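Local coordinates for protein orotidine-5-phosphate decarboxylase/orotate phosphoribosyltransferase, putative (Ompdcase-oprtase, putative) (Leishmania infantum, PDB 3QW3) that probably catalyses decarboxylation of orotidine 5'-phosphate to UMP, this chain being the decarboxylase part of a longer protein that also carries an orotate phosphoribosyltransferase domain, at residues A24-A30 / F58-G62; V132-T136 / Y155-A159; L208-D213 / E247-I251. All coordinates share one frame; numbering follows the deposited sequence.

Three contacts sample the TIM barrel of the decarboxylase and illustrate how its parallel strands and outer helices are joined. Contact 1 links the starts of helices 27-41 and 60-72, contact 2 fits helix 154-163 onto strand 129-135, and contact 3 packs helix 208-215 against the last helix, 237-253. None touches another. The centres of contacts 1 and 2 lie about 33 Å apart, on opposite sides of the chain's centre, yet both reach the second subunit. Contact 3 involves no other chain of the assembly; its centre is about 36 Å from that of contact 1 and about 22 Å from that of contact 2. With no ligand at any, all are read as fold packing.

Contact 1: A24-A30 / F58-G62; sequences AKTAAAA and FGAEG
F58 lays one face of its ring over the peptide between T26 and A27, where a loop of the TIM barrel turns into helix 27-41. Both segments lead into outer helices of the barrel, the other being helix 60-72, and the aromatic ring joins the two starts. The contacts over the face fall toward the rim: F58 CD1 is 3.5 Å from A27 N, and F58 CE1 lies at the same distance, 3.5 Å, from T26 C. At the far end of the ring the approach changes from face to edge. There A24 O stands in the ring plane, 3.1 Å from F58 CZ, so a carbonyl oxygen meets the weakly positive C-H rim and not the electron-rich face. The methyl group of A30 arrives obliquely, its CB 3.9 Å from F58 CE2. With CG anti to the carbonyl carbon (chi1 -64°), F58 extends its ring toward the helix start.

Next to the ring, the helix is capped from within its own segment. T26, at the N-cap position, accepts from A29 N through OG1 at 3.2 Å, with an N-H...O angle of 156°. E61 supplies a second, indirect link from across the contact. Its CB packs 3.7 Å from A27 CB, while its OE1 accepts from two waters, which in turn accept from the first-turn amides of A27 and A28. A negative group bridged to the helix N-terminus in this way is probably favoured by the helix dipole. Next to E61, A60 packs on W63 of the second subunit, which places this corner beside the interface with that subunit. In the first bridge the water is 2.9 Å from A27 N; in the second, E61 OE1 accepts from the other water at 3.1 Å.

Contact 2: V132-T136 / Y155-A159; sequences VLCKT and YEAVA
K135 crosses the ring of Y155 at a slant, its aliphatic chain over one face, in a beta-alpha unit of the TIM barrel: strand 129-135 supplies the lysine and helix 154-163 runs back across it, the N-to-C directions of the short segments 132-135 and 155-159 differing by 141°. The methylene CD of K135 makes a CH-pi contact, 3.9 Å from the centroid of the Y155 ring. It sits toward the rim, 3.6 Å from Y155 CD1. Bends at chi2 and chi4 carry NZ onward to S141 OG and T136 O, leaving at most a weak cation-pi attraction. Y155 holds its CG between the backbone N and the carbonyl carbon (chi1 69°), which turns the ring up against the K135 chain; the ring also meets that of Y153, planes nearly parallel.

Deeper in, C134 SG faces the helix backbone, 3.3 Å from Y155 O, and rests 4.1 Å from A159 CB. The carbonyl of the same residue turns to Y155 as well: C134 O lies 3.3 Å from Y155 CB and is hydrogen-bonded to Y113 OH of the second subunit. V158 CG1 comes within 3.7 Å of L133 O, a buried carbonyl oxygen without a polar partner.

Contact 3: L208-D213 / E247-I251; sequences LKASLD and EINAI
I251 drives into a hole on helix 208-215 formed by L208, K209, L212 and D213, a knobs-into-holes fit between two outer helices of the barrel. Traced outward, the isoleucine meets something at every branch. Its CB lies 4.1 Å from L212 CD1. The CG2 methyl packs on L212 as well, 4.0 Å from L212 CB, and has the D213 carboxylate beside it. The other branch, directed by a CG1 anti to the carbonyl carbon (chi1 -66°), runs toward K209: I251 CG1 is 4.0 Å from K209 CG. At the tip, I251 CD1 approaches K209 CG to 3.8 Å and L212 CD1 to 3.9 Å, with L208 CG a looser neighbour at 4.4 Å. The L212 and I251 side chains meet at about a right angle.

L208 continues the seam against E247 and I248, a turn before I251 on helix 237-253: both methyls of L208 meet I248 CG1, and CD2 also reaches E247 CG at 3.8 Å. L212 reaches M223 and I248 reaches I225, both on strand 223-227, so the inner side of the interface closes onto the barrel wall. The short helical segments cross at 48°.

Toward the surface the chemistry changes. K209, whose methylenes cover the tip of I251, ends in a salt bridge from NZ to D213 OD2 of 2.7 Å, taken on the syn lone pair. The ion pair stays within one helix and spans a single turn, which implies that apolar fit holds the two helices together while the paired charges probably help to hold the lysine over the knob.

Contact 1: A24-A30 / F58-G62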
ATOM      1  N   ALA A  24      22.539  -4.858   0.566  1.00 28.11           N
ATOM      2  CA  ALA A  24      23.273  -5.534  -0.512  1.00 29.24           C
ATOM      3  C   ALA A  24      22.791  -5.136  -1.904  1.00 30.01           C
ATOM      4  O   ALA A  24      21.626  -4.779  -2.085  1.00 30.36           O
ATOM      5  CB  ALA A  24      23.187  -7.030  -0.340  1.00 29.07           C
ATOM      6  N   LYS A  25      23.694  -5.216  -2.880  1.00 30.80           N
ATOM      7  CA  LYS A  25      23.432  -4.720  -4.235  1.00 31.40           C
ATOM      8  C   LYS A  25      22.909  -5.767  -5.226  1.00 31.14           C
ATOM      9  O   LYS A  25      22.508  -5.423  -6.340  1.00 31.45           O
ATOM     10  CB  LYS A  25      24.668  -3.991  -4.785  1.00 31.78           C
ATOM     11  CG  LYS A  25      24.586  -2.456  -4.694  1.00 33.21           C
ATOM     12  CD  LYS A  25      23.975  -1.968  -3.371  1.00 34.90           C
ATOM     13  CE  LYS A  25      23.282  -0.612  -3.520  1.00 35.75           C
ATOM     14  NZ  LYS A  25      22.182  -0.624  -4.530  1.00 36.68           N
ATOM     15  N   THR A  26      22.910  -7.033  -4.822  1.00 30.76           N
ATOM     16  CA  THR A  26      22.291  -8.103  -5.605  1.00 30.39           C
ATOM     17  C   THR A  26      21.353  -8.912  -4.717  1.00 29.92           C
ATOM     18  O   THR A  26      21.500  -8.908  -3.488  1.00 30.01           O
ATOM     19  CB  THR A  26      23.332  -9.066  -6.223  1.00 30.59           C
ATOM     20  OG1 THR A  26      24.063  -9.719  -5.176  1.00 30.75           O
ATOM     21  CG2 THR A  26      24.294  -8.328  -7.153  1.00 30.79           C
ATOM     22  N   ALA A  27      20.403  -9.610  -5.336  1.00 29.28           N
ATOM     23  CA  ALA A  27      19.491 -10.496  -4.613  1.00 28.80           C
ATOM     24  C   ALA A  27      20.234 -11.577  -3.818  1.00 28.54           C
ATOM     25  O   ALA A  27      19.935 -11.805  -2.644  1.00 28.62           O
ATOM     26  CB  ALA A  27      18.489 -11.128  -5.564  1.00 28.67           C
ATOM     27  N   ALA A  28      21.204 -12.229  -4.461  1.00 28.28           N
ATOM     28  CA  ALA A  28      21.980 -13.298  -3.825  1.00 27.55           C
ATOM     29  C   ALA A  28      22.725 -12.803  -2.587  1.00 27.20           C
ATOM     30  O   ALA A  28      22.731 -13.475  -1.553  1.00 27.20           O
ATOM     31  CB  ALA A  28      22.950 -13.929  -4.821  1.00 27.85           C
ATOM     32  N   ALA A  29      23.337 -11.626  -2.696  1.00 26.44           N
ATOM     33  CA  ALA A  29      24.021 -11.006  -1.565  1.00 26.12           C
ATOM     34  C   ALA A  29      23.038 -10.602  -0.461  1.00 25.81           C
ATOM     35  O   ALA A  29      23.354 -10.735   0.727  1.00 25.69           O
ATOM     36  CB  ALA A  29      24.854  -9.815  -2.018  1.00 26.31           C
ATOM     37  N   ALA A  30      21.850 -10.130  -0.856  1.00 25.27           N
ATOM     38  CA  ALA A  30      20.798  -9.753   0.100  1.00 25.06           C
ATOM     39  C   ALA A  30      20.365 -10.934   0.960  1.00 24.69           C
ATOM     40  O   ALA A  30      20.199 -10.790   2.170  1.00 24.53           O
ATOM     41  CB  ALA A  30      19.589  -9.145  -0.622  1.00 24.92           C
ATOM     42  N   PHE A  58      14.902  -5.962  -6.442  1.00 24.26           N
ATOM     43  CA  PHE A  58      15.729  -6.889  -7.218  1.00 25.96           C
ATOM     44  C   PHE A  58      14.994  -7.602  -8.351  1.00 26.77           C
ATOM     45  O   PHE A  58      15.570  -8.455  -9.032  1.00 27.33           O
ATOM     46  CB  PHE A  58      16.428  -7.889  -6.294  1.00 26.02           C
ATOM     47  CG  PHE A  58      17.394  -7.244  -5.350  1.00 27.52           C
ATOM     48  CD1 PHE A  58      18.546  -6.626  -5.834  1.00 29.33           C
ATOM     49  CD2 PHE A  58      17.150  -7.236  -3.985  1.00 28.82           C
ATOM     50  CE1 PHE A  58      19.438  -6.010  -4.968  1.00 29.48           C
ATOM     51  CE2 PHE A  58      18.044  -6.628  -3.109  1.00 29.22           C
ATOM     52  CZ  PHE A  58      19.189  -6.014  -3.607  1.00 29.35           C
ATOM     53  N   GLY A  59      13.727  -7.249  -8.547  1.00 27.72           N
ATOM     54  CA  GLY A  59      12.949  -7.746  -9.677  1.00 29.16           C
ATOM     55  C   GLY A  59      12.625  -9.222  -9.606  1.00 29.76           C
ATOM     56  O   GLY A  59      12.168  -9.716  -8.573  1.00 30.40           O
ATOM     57  N   ALA A  60      12.877  -9.925 -10.708  1.00 30.79           N
ATOM     58  CA  ALA A  60      12.588 -11.353 -10.802  1.00 31.14           C
ATOM     59  C   ALA A  60      13.208 -12.103  -9.630  1.00 31.13           C
ATOM     60  O   ALA A  60      12.504 -12.786  -8.878  1.00 31.88           O
ATOM     61  CB  ALA A  60      13.088 -11.913 -12.129  1.00 31.39           C
ATOM     62  N   GLU A  61      14.514 -11.924  -9.446  1.00 30.49           N
ATOM     63  CA  GLU A  61      15.255 -12.604  -8.388  1.00 30.03           C
ATOM     64  C   GLU A  61      14.796 -12.193  -6.991  1.00 29.12           C
ATOM     65  O   GLU A  61      14.999 -12.927  -6.025  1.00 28.88           O
ATOM     66  CB  GLU A  61      16.750 -12.340  -8.537  1.00 30.55           C
ATOM     67  CG  GLU A  61      17.383 -13.011  -9.742  1.00 32.79           C
ATOM     68  CD  GLU A  61      18.891 -13.098  -9.622  1.00 36.32           C
ATOM     69  OE1 GLU A  61      19.545 -12.038  -9.499  1.00 38.04           O
ATOM     70  OE2 GLU A  61      19.423 -14.229  -9.654  1.00 38.94           O
ATOM     71  N   GLY A  62      14.171 -11.021  -6.903  1.00 28.14           N
ATOM     72  CA  GLY A  62      13.689 -10.476  -5.637  1.00 26.90           C
ATOM     73  C   GLY A  62      12.672 -11.307  -4.877  1.00 26.12           C
ATOM     74  O   GLY A  62      12.808 -11.483  -3.662  1.00 25.78           O
TER
HETATM   75  O   HOH W   1      20.255  -9.361  -8.186  1.00 37.42           O
HETATM   76  O   HOH W   2      21.827 -12.106  -7.445  1.00 29.45           O

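Contact 2: V132-T136 / Y155-A159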
ATOM      1  N   VAL A 132      -2.323  -2.719  11.125  1.00 13.61           N
ATOM      2  CA  VAL A 132      -2.880  -1.596  10.367  1.00 13.83           C
ATOM      3  C   VAL A 132      -2.191  -0.301  10.757  1.00 13.96           C
ATOM      4  O   VAL A 132      -2.041  -0.004  11.943  1.00 14.16           O
ATOM      5  CB  VAL A 132      -4.403  -1.463  10.602  1.00 13.80           C
ATOM      6  CG1 VAL A 132      -4.973  -0.333   9.745  1.00 14.72           C
ATOM      7  CG2 VAL A 132      -5.099  -2.774  10.267  1.00 13.61           C
ATOM      8  N   LEU A 133      -1.776   0.477   9.760  1.00 13.77           N
ATOM      9  CA  LEU A 133      -1.136   1.764  10.033  1.00 14.19           C
ATOM     10  C   LEU A 133      -2.038   2.631  10.888  1.00 14.63           C
ATOM     11  O   LEU A 133      -3.230   2.766  10.605  1.00 14.34           O
ATOM     12  CB  LEU A 133      -0.801   2.495   8.731  1.00 14.09           C
ATOM     13  CG  LEU A 133       0.024   1.752   7.683  1.00 14.12           C
ATOM     14  CD1 LEU A 133       0.225   2.682   6.473  1.00 14.66           C
ATOM     15  CD2 LEU A 133       1.364   1.305   8.241  1.00 14.79           C
ATOM     16  N   CYS A 134      -1.474   3.210  11.942  1.00 15.62           N
ATOM     17  CA  CYS A 134      -2.260   4.046  12.842  1.00 16.61           C
ATOM     18  C   CYS A 134      -1.595   5.403  13.032  1.00 17.54           C
ATOM     19  O   CYS A 134      -2.097   6.423  12.556  1.00 16.82           O
ATOM     20  CB  CYS A 134      -2.478   3.330  14.178  1.00 16.66           C
ATOM     21  SG  CYS A 134      -3.440   4.271  15.366  1.00 17.85           S
ATOM     22  N   LYS A 135      -0.450   5.404  13.707  1.00 18.89           N
ATOM     23  CA  LYS A 135       0.318   6.620  13.906  1.00 20.85           C
ATOM     24  C   LYS A 135       1.762   6.370  13.518  1.00 21.84           C
ATOM     25  O   LYS A 135       2.421   5.509  14.095  1.00 22.41           O
ATOM     26  CB  LYS A 135       0.222   7.082  15.366  1.00 21.14           C
ATOM     27  CG  LYS A 135       1.008   8.357  15.683  1.00 22.62           C
ATOM     28  CD  LYS A 135       0.344   9.594  15.088  1.00 24.82           C
ATOM     29  CE  LYS A 135       0.997  10.883  15.592  1.00 26.67           C
ATOM     30  NZ  LYS A 135       2.412  11.057  15.134  1.00 29.04           N
ATOM     31  N   THR A 136       2.243   7.116  12.531  1.00 23.22           N
ATOM     32  CA  THR A 136       3.640   7.037  12.114  1.00 24.65           C
ATOM     33  C   THR A 136       4.385   8.323  12.502  1.00 26.16           C
ATOM     34  O   THR A 136       3.759   9.361  12.730  1.00 26.34           O
ATOM     35  CB  THR A 136       3.770   6.688  10.608  1.00 24.42           C
ATOM     36  OG1 THR A 136       3.052   7.648   9.825  1.00 23.94           O
ATOM     37  CG2 THR A 136       3.189   5.307  10.341  1.00 24.04           C
ATOM     38  N   TYR A 155      -6.025   9.353  13.960  1.00 20.21           N
ATOM     39  CA  TYR A 155      -5.357   8.115  14.372  1.00 20.08           C
ATOM     40  C   TYR A 155      -6.057   7.420  15.539  1.00 19.93           C
ATOM     41  O   TYR A 155      -6.059   6.193  15.625  1.00 19.65           O
ATOM     42  CB  TYR A 155      -3.854   8.314  14.624  1.00 20.24           C
ATOM     43  CG  TYR A 155      -3.464   9.137  15.837  1.00 20.63           C
ATOM     44  CD1 TYR A 155      -3.072  10.463  15.699  1.00 21.11           C
ATOM     45  CD2 TYR A 155      -3.435   8.570  17.113  1.00 21.67           C
ATOM     46  CE1 TYR A 155      -2.684  11.218  16.800  1.00 21.93           C
ATOM     47  CE2 TYR A 155      -3.053   9.314  18.223  1.00 22.02           C
ATOM     48  CZ  TYR A 155      -2.679  10.640  18.056  1.00 22.65           C
ATOM     49  OH  TYR A 155      -2.294  11.395  19.138  1.00 24.80           O
ATOM     50  N   GLU A 156      -6.681   8.205  16.415  1.00 20.03           N
ATOM     51  CA  GLU A 156      -7.495   7.646  17.493  1.00 20.10           C
ATOM     52  C   GLU A 156      -8.755   6.979  16.946  1.00 19.73           C
ATOM     53  O   GLU A 156      -9.179   5.936  17.453  1.00 19.67           O
ATOM     54  CB  GLU A 156      -7.857   8.725  18.516  1.00 20.33           C
ATOM     55  CG  GLU A 156      -6.676   9.221  19.337  1.00 22.30           C
ATOM     56  CD  GLU A 156      -7.080  10.298  20.334  1.00 25.07           C
ATOM     57  OE1 GLU A 156      -7.199   9.978  21.535  1.00 26.18           O
ATOM     58  OE2 GLU A 156      -7.288  11.456  19.910  1.00 26.71           O
ATOM     59  N   ALA A 157      -9.349   7.573  15.908  1.00 19.10           N
ATOM     60  CA  ALA A 157     -10.505   6.963  15.238  1.00 18.72           C
ATOM     61  C   ALA A 157     -10.155   5.619  14.581  1.00 18.32           C
ATOM     62  O   ALA A 157     -10.952   4.678  14.597  1.00 18.29           O
ATOM     63  CB  ALA A 157     -11.109   7.925  14.214  1.00 18.84           C
ATOM     64  N   VAL A 158      -8.957   5.538  14.009  1.00 17.77           N
ATOM     65  CA  VAL A 158      -8.458   4.301  13.421  1.00 17.54           C
ATOM     66  C   VAL A 158      -8.259   3.240  14.513  1.00 17.37           C
ATOM     67  O   VAL A 158      -8.676   2.089  14.354  1.00 17.00           O
ATOM     68  CB  VAL A 158      -7.149   4.551  12.630  1.00 17.52           C
ATOM     69  CG1 VAL A 158      -6.492   3.233  12.214  1.00 17.54           C
ATOM     70  CG2 VAL A 158      -7.435   5.421  11.409  1.00 17.87           C
ATOM     71  N   ALA A 159      -7.646   3.647  15.620  1.00 17.55           N
ATOM     72  CA  ALA A 159      -7.420   2.754  16.761  1.00 18.14           C
ATOM     73  C   ALA A 159      -8.723   2.165  17.310  1.00 18.80           C
ATOM     74  O   ALA A 159      -8.785   0.969  17.609  1.00 18.67           O
ATOM     75  CB  ALA A 159      -6.638   3.476  17.862  1.00 18.01           C
TER

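Contact 3: L208-D213 / E247-I251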
ATOM      1  N   LEU A 208      13.009   4.482  24.357  1.00 34.41           N
ATOM      2  CA  LEU A 208      12.547   3.128  24.674  1.00 33.33           C
ATOM      3  C   LEU A 208      11.642   3.049  25.905  1.00 32.59           C
ATOM      4  O   LEU A 208      10.562   2.449  25.848  1.00 32.38           O
ATOM      5  CB  LEU A 208      13.740   2.168  24.808  1.00 33.40           C
ATOM      6  CG  LEU A 208      13.449   0.675  24.990  1.00 33.24           C
ATOM      7  CD1 LEU A 208      12.655   0.106  23.813  1.00 32.44           C
ATOM      8  CD2 LEU A 208      14.749  -0.096  25.189  1.00 33.20           C
ATOM      9  N   LYS A 209      12.082   3.654  27.006  1.00 31.35           N
ATOM     10  CA  LYS A 209      11.368   3.581  28.279  1.00 30.56           C
ATOM     11  C   LYS A 209      10.001   4.260  28.202  1.00 29.48           C
ATOM     12  O   LYS A 209       8.988   3.684  28.609  1.00 29.40           O
ATOM     13  CB  LYS A 209      12.209   4.213  29.391  1.00 30.83           C
ATOM     14  CG  LYS A 209      12.147   3.501  30.735  1.00 31.98           C
ATOM     15  CD  LYS A 209      10.851   3.767  31.470  1.00 32.81           C
ATOM     16  CE  LYS A 209      11.037   3.691  32.973  1.00 33.35           C
ATOM     17  NZ  LYS A 209       9.823   4.187  33.679  1.00 33.35           N
ATOM     18  N   ALA A 210       9.976   5.481  27.676  1.00 28.33           N
ATOM     19  CA  ALA A 210       8.728   6.235  27.538  1.00 27.15           C
ATOM     20  C   ALA A 210       7.715   5.507  26.653  1.00 26.21           C
ATOM     21  O   ALA A 210       6.519   5.496  26.958  1.00 25.94           O
ATOM     22  CB  ALA A 210       9.000   7.640  27.015  1.00 27.46           C
ATOM     23  N   SER A 211       8.207   4.887  25.579  1.00 25.19           N
ATOM     24  CA  SER A 211       7.368   4.129  24.647  1.00 24.55           C
ATOM     25  C   SER A 211       6.714   2.932  25.329  1.00 23.51           C
ATOM     26  O   SER A 211       5.509   2.716  25.194  1.00 22.99           O
ATOM     27  CB  SER A 211       8.185   3.660  23.439  1.00 24.86           C
ATOM     28  OG  SER A 211       8.790   4.761  22.784  1.00 27.67           O
ATOM     29  N   LEU A 212       7.515   2.165  26.068  1.00 22.47           N
ATOM     30  CA  LEU A 212       7.015   0.991  26.778  1.00 21.75           C
ATOM     31  C   LEU A 212       6.030   1.362  27.879  1.00 21.67           C
ATOM     32  O   LEU A 212       4.996   0.720  28.031  1.00 21.24           O
ATOM     33  CB  LEU A 212       8.176   0.149  27.328  1.00 21.60           C
ATOM     34  CG  LEU A 212       8.988  -0.598  26.262  1.00 21.85           C
ATOM     35  CD1 LEU A 212      10.342  -1.062  26.799  1.00 22.26           C
ATOM     36  CD2 LEU A 212       8.197  -1.773  25.687  1.00 21.74           C
ATOM     37  N   ASP A 213       6.346   2.409  28.638  1.00 21.67           N
ATOM     38  CA  ASP A 213       5.436   2.901  29.671  1.00 22.24           C
ATOM     39  C   ASP A 213       4.075   3.299  29.100  1.00 22.07           C
ATOM     40  O   ASP A 213       3.039   3.042  29.711  1.00 22.09           O
ATOM     41  CB  ASP A 213       6.061   4.084  30.415  1.00 22.63           C
ATOM     42  CG  ASP A 213       7.141   3.654  31.390  1.00 24.68           C
ATOM     43  OD1 ASP A 213       7.374   2.436  31.555  1.00 26.67           O
ATOM     44  OD2 ASP A 213       7.761   4.550  31.997  1.00 27.44           O
ATOM     45  N   GLU A 247      17.183  -5.027  27.893  1.00 18.24           N
ATOM     46  CA  GLU A 247      16.750  -3.705  28.324  1.00 18.48           C
ATOM     47  C   GLU A 247      15.228  -3.600  28.300  1.00 17.58           C
ATOM     48  O   GLU A 247      14.632  -3.056  29.225  1.00 17.10           O
ATOM     49  CB  GLU A 247      17.368  -2.610  27.446  1.00 19.07           C
ATOM     50  CG  GLU A 247      17.165  -1.192  27.978  1.00 23.38           C
ATOM     51  CD  GLU A 247      17.675  -1.009  29.408  1.00 28.86           C
ATOM     52  OE1 GLU A 247      18.781  -1.504  29.737  1.00 31.34           O
ATOM     53  OE2 GLU A 247      16.958  -0.370  30.210  1.00 32.17           O
ATOM     54  N   ILE A 248      14.609  -4.120  27.240  1.00 16.94           N
ATOM     55  CA  ILE A 248      13.148  -4.148  27.150  1.00 16.68           C
ATOM     56  C   ILE A 248      12.565  -4.936  28.319  1.00 16.54           C
ATOM     57  O   ILE A 248      11.679  -4.439  29.014  1.00 16.54           O
ATOM     58  CB  ILE A 248      12.658  -4.744  25.809  1.00 16.46           C
ATOM     59  CG1 ILE A 248      12.965  -3.780  24.660  1.00 17.15           C
ATOM     60  CG2 ILE A 248      11.143  -5.037  25.849  1.00 15.97           C
ATOM     61  CD1 ILE A 248      12.901  -4.418  23.291  1.00 17.81           C
ATOM     62  N   ASN A 249      13.083  -6.147  28.538  1.00 16.61           N
ATOM     63  CA  ASN A 249      12.593  -7.006  29.615  1.00 16.50           C
ATOM     64  C   ASN A 249      12.774  -6.407  31.006  1.00 16.70           C
ATOM     65  O   ASN A 249      11.909  -6.559  31.857  1.00 16.59           O
ATOM     66  CB  ASN A 249      13.236  -8.393  29.555  1.00 16.31           C
ATOM     67  CG  ASN A 249      12.704  -9.244  28.403  1.00 16.15           C
ATOM     68  OD1 ASN A 249      11.660  -8.938  27.801  1.00 16.36           O
ATOM     69  ND2 ASN A 249      13.409 -10.326  28.107  1.00 14.07           N
ATOM     70  N   ALA A 250      13.901  -5.737  31.239  1.00 17.16           N
ATOM     71  CA  ALA A 250      14.140  -5.083  32.528  1.00 17.40           C
ATOM     72  C   ALA A 250      13.058  -4.043  32.833  1.00 17.71           C
ATOM     73  O   ALA A 250      12.598  -3.928  33.973  1.00 18.22           O
ATOM     74  CB  ALA A 250      15.541  -4.453  32.563  1.00 17.65           C
ATOM     75  N   ILE A 251      12.632  -3.309  31.805  1.00 17.73           N
ATOM     76  CA  ILE A 251      11.539  -2.345  31.936  1.00 18.19           C
ATOM     77  C   ILE A 251      10.203  -3.062  32.201  1.00 17.91           C
ATOM     78  O   ILE A 251       9.444  -2.657  33.084  1.00 18.48           O
ATOM     79  CB  ILE A 251      11.472  -1.387  30.710  1.00 18.16           C
ATOM     80  CG1 ILE A 251      12.730  -0.501  30.665  1.00 19.29           C
ATOM     81  CG2 ILE A 251      10.214  -0.507  30.749  1.00 18.78           C
ATOM     82  CD1 ILE A 251      13.025   0.128  29.298  1.00 20.26           C
TER